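Local coordinates for protein fructose-2,6-bisphosphatase TIGAR B (Danio rerio, PDB 3E9D) that probably hydrolyses fructose 2,6-bisphosphate, and also fructose 1,6-bisphosphate, lowering fructose 2,6-bisphosphate levels and so restraining glycolysis, at residues Arg142-His147 against Phe225-Glu230; Met134-Leu139 against Val191-Glu196. All coordinates share one frame; numbering follows the deposited sequence.

How the interactions relate
Helix 125-146 serves both contacts: its last turns pack on strand 220-230 in interaction 1, and its middle packs on helix 184-197 in interaction 2. The two centres lie about 14 Å apart. Phe225, at the start of the strand segment in interaction 1, joins them, its CZ coming 3.9 Å from Leu194 CD2 and its CE1 4.3 Å from Leu136 CD2. Through Phe225 the strand of interaction 1 thus packs against both helices of interaction 2. Both contacts lie away from the catalytic residues, among them the phosphohistidine residue His11 just beyond strand 2-10. The potassium ion is bound at the C-terminal end of the 191-196 segment, through the Val195 and Glu196 carbonyls.

Interaction 1 of 2, residues Arg142-His147 against Phe225-Glu230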
ATOM      1  N   ARG A 142      12.685  11.126  -1.427  1.00 21.06           N
ATOM      2  CA  ARG A 142      12.203  11.848  -0.248  1.00 21.66           C
ATOM      3  C   ARG A 142      12.707  11.255   1.075  1.00 21.40           C
ATOM      4  O   ARG A 142      13.070  11.999   1.972  1.00 21.35           O
ATOM      5  CB  ARG A 142      10.666  11.935  -0.239  1.00 21.88           C
ATOM      6  CG  ARG A 142      10.111  12.817   0.913  1.00 24.27           C
ATOM      7  CD  ARG A 142       8.595  12.721   1.023  1.00 26.30           C
ATOM      8  NE  ARG A 142       7.944  13.295  -0.157  1.00 30.41           N
ATOM      9  CZ  ARG A 142       7.571  14.572  -0.267  1.00 32.48           C
ATOM     10  NH1 ARG A 142       7.772  15.423   0.734  1.00 31.53           N
ATOM     11  NH2 ARG A 142       6.996  14.998  -1.383  1.00 31.90           N
ATOM     12  N   MET A 143      12.708   9.926   1.202  1.00 21.31           N
ATOM     13  CA  MET A 143      13.195   9.274   2.429  1.00 21.33           C
ATOM     14  C   MET A 143      14.694   9.542   2.601  1.00 21.62           C
ATOM     15  O   MET A 143      15.168   9.828   3.707  1.00 20.74           O
ATOM     16  CB  MET A 143      12.932   7.752   2.434  1.00 20.52           C
ATOM     17  CG  MET A 143      11.436   7.315   2.458  1.00 21.68           C
ATOM     18  SD  MET A 143      10.447   8.030   3.826  1.00 23.71           S
ATOM     19  CE  MET A 143       9.696   9.369   2.941  1.00 29.89           C
ATOM     20  N   PHE A 144      15.428   9.454   1.498  1.00 22.01           N
ATOM     21  CA  PHE A 144      16.864   9.663   1.536  1.00 23.65           C
ATOM     22  C   PHE A 144      17.205  11.102   1.923  1.00 23.78           C
ATOM     23  O   PHE A 144      18.064  11.309   2.756  1.00 23.54           O
ATOM     24  CB  PHE A 144      17.498   9.303   0.197  1.00 24.05           C
ATOM     25  CG  PHE A 144      18.977   9.083   0.272  1.00 27.11           C
ATOM     26  CD1 PHE A 144      19.482   7.852   0.652  1.00 31.53           C
ATOM     27  CD2 PHE A 144      19.856  10.105  -0.041  1.00 30.31           C
ATOM     28  CE1 PHE A 144      20.853   7.644   0.715  1.00 34.53           C
ATOM     29  CE2 PHE A 144      21.224   9.916   0.025  1.00 32.31           C
ATOM     30  CZ  PHE A 144      21.726   8.686   0.398  1.00 33.43           C
ATOM     31  N   GLU A 145      16.527  12.077   1.319  1.00 24.67           N
ATOM     32  CA  GLU A 145      16.760  13.498   1.616  1.00 26.60           C
ATOM     33  C   GLU A 145      16.451  13.850   3.064  1.00 26.58           C
ATOM     34  O   GLU A 145      17.117  14.683   3.656  1.00 26.17           O
ATOM     35  CB  GLU A 145      15.848  14.380   0.779  1.00 26.91           C
ATOM     36  CG  GLU A 145      16.260  14.583  -0.637  1.00 31.97           C
ATOM     37  CD  GLU A 145      15.106  15.103  -1.477  1.00 36.59           C
ATOM     38  OE1 GLU A 145      13.987  15.264  -0.930  1.00 39.92           O
ATOM     39  OE2 GLU A 145      15.304  15.325  -2.690  1.00 40.07           O
ATOM     40  N   GLU A 146      15.404  13.248   3.613  1.00 26.64           N
ATOM     41  CA  GLU A 146      15.004  13.569   4.966  1.00 27.92           C
ATOM     42  C   GLU A 146      15.726  12.798   6.073  1.00 27.44           C
ATOM     43  O   GLU A 146      15.797  13.265   7.209  1.00 28.30           O
ATOM     44  CB  GLU A 146      13.505  13.369   5.123  1.00 28.27           C
ATOM     45  CG  GLU A 146      13.072  13.473   6.564  1.00 32.28           C
ATOM     46  CD  GLU A 146      11.568  13.587   6.729  1.00 37.06           C
ATOM     47  OE1 GLU A 146      10.835  13.607   5.695  1.00 37.42           O
ATOM     48  OE2 GLU A 146      11.139  13.663   7.906  1.00 38.21           O
ATOM     49  N   HIS A 147      16.235  11.611   5.778  1.00 26.70           N
ATOM     50  CA  HIS A 147      16.740  10.774   6.871  1.00 26.38           C
ATOM     51  C   HIS A 147      18.256  10.531   6.863  1.00 26.73           C
ATOM     52  O   HIS A 147      18.724   9.437   7.131  1.00 26.10           O
ATOM     53  CB  HIS A 147      15.931   9.480   6.964  1.00 25.28           C
ATOM     54  CG  HIS A 147      14.478   9.710   7.219  1.00 25.19           C
ATOM     55  ND1 HIS A 147      13.993  10.081   8.453  1.00 25.31           N
ATOM     56  CD2 HIS A 147      13.406   9.658   6.391  1.00 23.63           C
ATOM     57  CE1 HIS A 147      12.684  10.232   8.380  1.00 24.87           C
ATOM     58  NE2 HIS A 147      12.302   9.977   7.142  1.00 24.03           N
ATOM     59  N   PHE A 225      12.644  -1.877   3.226  1.00 17.47           N
ATOM     60  CA  PHE A 225      13.495  -1.531   2.079  1.00 18.43           C
ATOM     61  C   PHE A 225      14.886  -1.137   2.551  1.00 19.30           C
ATOM     62  O   PHE A 225      15.045  -0.429   3.551  1.00 19.03           O
ATOM     63  CB  PHE A 225      12.921  -0.321   1.339  1.00 18.28           C
ATOM     64  CG  PHE A 225      11.638  -0.595   0.610  1.00 19.42           C
ATOM     65  CD1 PHE A 225      11.653  -0.825  -0.767  1.00 19.21           C
ATOM     66  CD2 PHE A 225      10.419  -0.618   1.286  1.00 18.51           C
ATOM     67  CE1 PHE A 225      10.466  -1.055  -1.471  1.00 21.35           C
ATOM     68  CE2 PHE A 225       9.222  -0.884   0.598  1.00 19.62           C
ATOM     69  CZ  PHE A 225       9.245  -1.089  -0.783  1.00 19.64           C
ATOM     70  N   THR A 226      15.897  -1.590   1.828  1.00 19.66           N
ATOM     71  CA  THR A 226      17.232  -1.035   1.992  1.00 20.59           C
ATOM     72  C   THR A 226      17.619  -0.404   0.666  1.00 20.79           C
ATOM     73  O   THR A 226      17.563  -1.060  -0.382  1.00 20.38           O
ATOM     74  CB  THR A 226      18.249  -2.105   2.410  1.00 20.83           C
ATOM     75  OG1 THR A 226      17.898  -2.583   3.716  1.00 22.96           O
ATOM     76  CG2 THR A 226      19.655  -1.519   2.452  1.00 21.44           C
ATOM     77  N   ILE A 227      17.983   0.873   0.717  1.00 21.10           N
ATOM     78  CA  ILE A 227      18.287   1.625  -0.492  1.00 22.06           C
ATOM     79  C   ILE A 227      19.733   2.137  -0.480  1.00 23.46           C
ATOM     80  O   ILE A 227      20.260   2.516   0.586  1.00 22.26           O
ATOM     81  CB  ILE A 227      17.266   2.755  -0.774  1.00 22.25           C
ATOM     82  CG1 ILE A 227      17.228   3.779   0.356  1.00 22.79           C
ATOM     83  CG2 ILE A 227      15.823   2.176  -1.009  1.00 20.30           C
ATOM     84  CD1 ILE A 227      16.418   5.075  -0.008  1.00 26.28           C
ATOM     85  N   HIS A 228      20.334   2.120  -1.678  1.00 25.03           N
ATOM     86  CA  HIS A 228      21.699   2.562  -1.970  1.00 27.82           C
ATOM     87  C   HIS A 228      21.663   3.651  -3.040  1.00 27.89           C
ATOM     88  O   HIS A 228      20.773   3.682  -3.881  1.00 27.34           O
ATOM     89  CB  HIS A 228      22.553   1.394  -2.525  1.00 27.96           C
ATOM     90  CG  HIS A 228      22.983   0.400  -1.488  1.00 33.41           C
ATOM     91  ND1 HIS A 228      24.199  -0.256  -1.543  1.00 37.40           N
ATOM     92  CD2 HIS A 228      22.351  -0.073  -0.379  1.00 35.49           C
ATOM     93  CE1 HIS A 228      24.301  -1.077  -0.507  1.00 37.71           C
ATOM     94  NE2 HIS A 228      23.198  -0.977   0.219  1.00 37.09           N
ATOM     95  N   ARG A 229      22.652   4.531  -3.000  1.00 29.03           N
ATOM     96  CA  ARG A 229      22.838   5.534  -4.024  1.00 30.69           C
ATOM     97  C   ARG A 229      24.070   5.172  -4.839  1.00 31.84           C
ATOM     98  O   ARG A 229      25.148   4.938  -4.281  1.00 30.84           O
ATOM     99  CB  ARG A 229      23.037   6.882  -3.357  1.00 30.78           C
ATOM    100  CG  ARG A 229      22.807   8.071  -4.227  1.00 32.33           C
ATOM    101  CD  ARG A 229      22.370   9.212  -3.315  1.00 35.94           C
ATOM    102  NE  ARG A 229      22.570  10.495  -3.948  1.00 37.55           N
ATOM    103  CZ  ARG A 229      21.592  11.251  -4.417  1.00 40.94           C
ATOM    104  NH1 ARG A 229      20.315  10.869  -4.302  1.00 41.65           N
ATOM    105  NH2 ARG A 229      21.903  12.405  -4.997  1.00 41.87           N
ATOM    106  N   GLU A 230      23.888   5.098  -6.151  1.00 34.07           N
ATOM    107  CA  GLU A 230      24.980   4.878  -7.106  1.00 37.17           C
ATOM    108  C   GLU A 230      24.784   5.812  -8.278  1.00 38.03           C
ATOM    109  O   GLU A 230      23.747   5.755  -8.948  1.00 38.66           O
ATOM    110  CB  GLU A 230      24.967   3.450  -7.623  1.00 37.55           C
ATOM    111  CG  GLU A 230      25.234   2.423  -6.557  1.00 41.46           C
ATOM    112  CD  GLU A 230      24.563   1.101  -6.847  1.00 46.51           C
ATOM    113  OE1 GLU A 230      23.630   1.060  -7.690  1.00 48.95           O
ATOM    114  OE2 GLU A 230      24.966   0.100  -6.215  1.00 48.85           O
TER
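Phe144, in the last turns of helix 125-146, comes nearest to Ile227 of strand 220-230, their CA atoms 8.4 Å apart, so side chains alone bridge the gap and no hydrogen bond crosses it. The helical bond from His147 N to Met143 O (2.9 Å) holds the final turn before the chain departs from helical geometry at His147. Phe144 carries the contact. With CG anti to the backbone N (chi1 -162°), its ring reaches out to the strand and meets two residues that lie on the same side of it. Ile227 holds CG1 between its backbone N and carbonyl carbon (chi1 61°), which brings the CD1 methyl to 4.2 Å from Phe144 CD1. Farther round the same ring, the extended chain of Arg229 lays its CD 3.6 Å from Phe144 CE2, so it is the aliphatic part of the arginine that makes the closest approach. The C-terminal end of helix 125-146 thus packs through Phe144 on strand 220-230 of the central mixed sheet of the histidine phosphatase fold; Leu234 of strand 233-246 touches both Phe144 and Arg229, Ile227 and Met143 rest on Leu2 of strand 2-10, and Asn53 of strand 53-56 hydrogen-bonds Glu146 and His147.

Interaction 2 of 2, residues Met134-Leu139 against Val191-Glu196; sequences MFLKSL and VRHLVE. With K (potassium ion), chain E.
Leu136 of helix 125-146 and Leu194 of helix 184-197 mark the closest approach of two helical segments, their CA atoms 10.1 Å apart, a spacing closed by side-chain ends alone. Leu136 CD1 meets Leu194 CD2 at 3.9 Å. Both leucines place CG anti to the carbonyl carbon and beside the backbone N; for Leu194 (chi1 -70°) this turns the branch end nearer to the other helix than its CB is. The same Leu136 CD1 lies 4.3 Å from His193 CD2, at the edge of the imidazole and near its plane. ND1 of that ring is hydrogen-bonded to Asp197 OD2 of the same helix. In the alpha/beta histidine phosphatase fold helices pack on a central mixed sheet; here helices 125-146 and 184-197 pack against each other beside strand 220-230, where Leu194 rests on Phe223, and Phe132 of helix 125-146 touches both His193 and Leu194. Along the same helix, one turn apart, Arg192 NH1 makes a salt bridge to Glu196 OE2 (3.0 Å, 165° at the hydrogen), with the acceptor in the guanidinium plane while the donor comes from above the carboxylate plane. The helix includes a wider pi-type turn at 193-196, and the potassium ion is held there by Val195 O at 2.7 Å, with Glu196 O and a water each at 3.2 Å and Leu198 O as a further ligand.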
ATOM      1  N   MET A 134       6.834   5.012 -10.327  1.00 18.40           N
ATOM      2  CA  MET A 134       7.091   6.447 -10.171  1.00 18.88           C
ATOM      3  C   MET A 134       6.976   6.864  -8.706  1.00 18.20           C
ATOM      4  O   MET A 134       7.764   7.680  -8.202  1.00 17.65           O
ATOM      5  CB  MET A 134       6.135   7.279 -11.033  1.00 18.78           C
ATOM      6  CG  MET A 134       6.337   7.098 -12.543  1.00 23.56           C
ATOM      7  SD  MET A 134       4.960   7.857 -13.482  1.00 34.09           S
ATOM      8  CE  MET A 134       5.104   9.586 -12.969  1.00 31.06           C
ATOM      9  N   PHE A 135       5.991   6.296  -8.025  1.00 17.61           N
ATOM     10  CA  PHE A 135       5.836   6.552  -6.604  1.00 17.62           C
ATOM     11  C   PHE A 135       7.064   6.082  -5.826  1.00 17.24           C
ATOM     12  O   PHE A 135       7.556   6.802  -4.953  1.00 17.64           O
ATOM     13  CB  PHE A 135       4.562   5.897  -6.013  1.00 16.90           C
ATOM     14  CG  PHE A 135       4.507   5.993  -4.501  1.00 17.96           C
ATOM     15  CD1 PHE A 135       4.179   7.199  -3.884  1.00 18.14           C
ATOM     16  CD2 PHE A 135       4.841   4.905  -3.700  1.00 19.85           C
ATOM     17  CE1 PHE A 135       4.162   7.316  -2.473  1.00 18.51           C
ATOM     18  CE2 PHE A 135       4.817   5.019  -2.298  1.00 19.75           C
ATOM     19  CZ  PHE A 135       4.480   6.244  -1.699  1.00 17.51           C
ATOM     20  N   LEU A 136       7.543   4.875  -6.116  1.00 17.50           N
ATOM     21  CA  LEU A 136       8.738   4.346  -5.442  1.00 17.99           C
ATOM     22  C   LEU A 136       9.954   5.223  -5.631  1.00 18.30           C
ATOM     23  O   LEU A 136      10.693   5.477  -4.686  1.00 18.03           O
ATOM     24  CB  LEU A 136       9.080   2.933  -5.921  1.00 18.10           C
ATOM     25  CG  LEU A 136       8.327   1.747  -5.329  1.00 19.27           C
ATOM     26  CD1 LEU A 136       8.991   0.470  -5.814  1.00 19.96           C
ATOM     27  CD2 LEU A 136       8.276   1.773  -3.807  1.00 18.44           C
ATOM     28  N   LYS A 137      10.157   5.688  -6.861  1.00 18.77           N
ATOM     29  CA  LYS A 137      11.278   6.569  -7.167  1.00 20.03           C
ATOM     30  C   LYS A 137      11.188   7.869  -6.336  1.00 19.96           C
ATOM     31  O   LYS A 137      12.168   8.297  -5.721  1.00 19.75           O
ATOM     32  CB  LYS A 137      11.314   6.841  -8.682  1.00 20.37           C
ATOM     33  CG  LYS A 137      12.533   7.594  -9.151  1.00 26.22           C
ATOM     34  CD  LYS A 137      12.493   7.812 -10.677  1.00 31.21           C
ATOM     35  CE  LYS A 137      13.632   8.727 -11.122  1.00 36.22           C
ATOM     36  NZ  LYS A 137      13.455  10.133 -10.629  1.00 39.25           N
ATOM     37  N   SER A 138       9.997   8.456  -6.280  1.00 19.78           N
ATOM     38  CA  SER A 138       9.738   9.643  -5.469  1.00 20.27           C
ATOM     39  C   SER A 138       9.917   9.375  -3.954  1.00 20.19           C
ATOM     40  O   SER A 138      10.520  10.183  -3.224  1.00 20.37           O
ATOM     41  CB  SER A 138       8.302  10.108  -5.766  1.00 20.86           C
ATOM     42  OG  SER A 138       7.950  11.246  -5.012  1.00 23.37           O
ATOM     43  N   LEU A 139       9.377   8.244  -3.496  1.00 19.26           N
ATOM     44  CA  LEU A 139       9.503   7.788  -2.117  1.00 18.86           C
ATOM     45  C   LEU A 139      10.968   7.654  -1.678  1.00 18.32           C
ATOM     46  O   LEU A 139      11.349   8.190  -0.640  1.00 18.18           O
ATOM     47  CB  LEU A 139       8.791   6.441  -1.925  1.00 18.01           C
ATOM     48  CG  LEU A 139       8.957   5.773  -0.552  1.00 19.07           C
ATOM     49  CD1 LEU A 139       8.229   6.618   0.504  1.00 19.05           C
ATOM     50  CD2 LEU A 139       8.441   4.323  -0.572  1.00 19.52           C
ATOM     51  N   VAL A 191       2.119  -4.794  -4.771  1.00 16.51           N
ATOM     52  CA  VAL A 191       2.688  -5.938  -4.070  1.00 16.76           C
ATOM     53  C   VAL A 191       3.329  -6.916  -5.058  1.00 17.08           C
ATOM     54  O   VAL A 191       4.460  -7.384  -4.828  1.00 17.11           O
ATOM     55  CB  VAL A 191       1.630  -6.654  -3.166  1.00 17.45           C
ATOM     56  CG1 VAL A 191       2.124  -8.000  -2.702  1.00 16.47           C
ATOM     57  CG2 VAL A 191       1.291  -5.776  -1.943  1.00 16.47           C
ATOM     58  N   ARG A 192       2.627  -7.222  -6.152  1.00 16.64           N
ATOM     59  CA  ARG A 192       3.181  -8.155  -7.138  1.00 17.34           C
ATOM     60  C   ARG A 192       4.463  -7.588  -7.790  1.00 16.97           C
ATOM     61  O   ARG A 192       5.406  -8.336  -8.054  1.00 16.42           O
ATOM     62  CB  ARG A 192       2.156  -8.537  -8.231  1.00 17.08           C
ATOM     63  CG  ARG A 192       2.717  -9.634  -9.190  1.00 19.19           C
ATOM     64  CD  ARG A 192       1.686 -10.152 -10.205  1.00 20.37           C
ATOM     65  NE  ARG A 192       0.703 -11.063  -9.615  1.00 21.63           N
ATOM     66  CZ  ARG A 192       0.866 -12.380  -9.467  1.00 22.19           C
ATOM     67  NH1 ARG A 192       2.001 -12.980  -9.830  1.00 21.63           N
ATOM     68  NH2 ARG A 192      -0.114 -13.104  -8.930  1.00 20.63           N
ATOM     69  N   HIS A 193       4.486  -6.277  -8.046  1.00 16.58           N
ATOM     70  CA  HIS A 193       5.698  -5.634  -8.563  1.00 16.93           C
ATOM     71  C   HIS A 193       6.893  -5.826  -7.599  1.00 16.84           C
ATOM     72  O   HIS A 193       7.966  -6.263  -8.002  1.00 16.92           O
ATOM     73  CB  HIS A 193       5.494  -4.142  -8.831  1.00 16.46           C
ATOM     74  CG  HIS A 193       6.763  -3.443  -9.222  1.00 18.39           C
ATOM     75  ND1 HIS A 193       7.430  -3.725 -10.399  1.00 18.99           N
ATOM     76  CD2 HIS A 193       7.505  -2.505  -8.584  1.00 18.46           C
ATOM     77  CE1 HIS A 193       8.526  -2.984 -10.467  1.00 18.56           C
ATOM     78  NE2 HIS A 193       8.585  -2.226  -9.387  1.00 18.65           N
ATOM     79  N   LEU A 194       6.675  -5.520  -6.326  1.00 17.64           N
ATOM     80  CA  LEU A 194       7.698  -5.697  -5.292  1.00 18.43           C
ATOM     81  C   LEU A 194       8.203  -7.138  -5.201  1.00 18.80           C
ATOM     82  O   LEU A 194       9.414  -7.374  -5.170  1.00 19.15           O
ATOM     83  CB  LEU A 194       7.154  -5.248  -3.940  1.00 17.92           C
ATOM     84  CG  LEU A 194       6.917  -3.739  -3.729  1.00 19.12           C
ATOM     85  CD1 LEU A 194       6.424  -3.492  -2.321  1.00 18.93           C
ATOM     86  CD2 LEU A 194       8.158  -2.871  -4.022  1.00 14.94           C
ATOM     87  N   VAL A 195       7.277  -8.098  -5.215  1.00 18.55           N
ATOM     88  CA  VAL A 195       7.618  -9.497  -4.962  1.00 19.27           C
ATOM     89  C   VAL A 195       8.183 -10.205  -6.197  1.00 19.88           C
ATOM     90  O   VAL A 195       9.205 -10.894  -6.123  1.00 19.99           O
ATOM     91  CB  VAL A 195       6.393 -10.257  -4.409  1.00 19.35           C
ATOM     92  CG1 VAL A 195       6.660 -11.756  -4.358  1.00 20.15           C
ATOM     93  CG2 VAL A 195       6.049  -9.711  -3.002  1.00 18.52           C
ATOM     94  N   GLU A 196       7.524 -10.026  -7.334  1.00 20.30           N
ATOM     95  CA  GLU A 196       7.864 -10.738  -8.552  1.00 21.26           C
ATOM     96  C   GLU A 196       8.885  -9.986  -9.434  1.00 21.58           C
ATOM     97  O   GLU A 196       9.910 -10.558  -9.842  1.00 21.59           O
ATOM     98  CB  GLU A 196       6.576 -11.059  -9.315  1.00 21.80           C
ATOM     99  CG  GLU A 196       6.631 -12.306 -10.137  1.00 25.25           C
ATOM    100  CD  GLU A 196       5.263 -12.719 -10.663  1.00 28.05           C
ATOM    101  OE1 GLU A 196       4.997 -13.950 -10.711  1.00 28.44           O
ATOM    102  OE2 GLU A 196       4.471 -11.822 -11.029  1.00 24.77           O
TER
HETATM  103  K     K E 268      11.475 -11.686  -7.295  1.00 24.00           K
HETATM  104  O   HOH W   1      10.278 -12.884  -4.583  1.00 32.24           O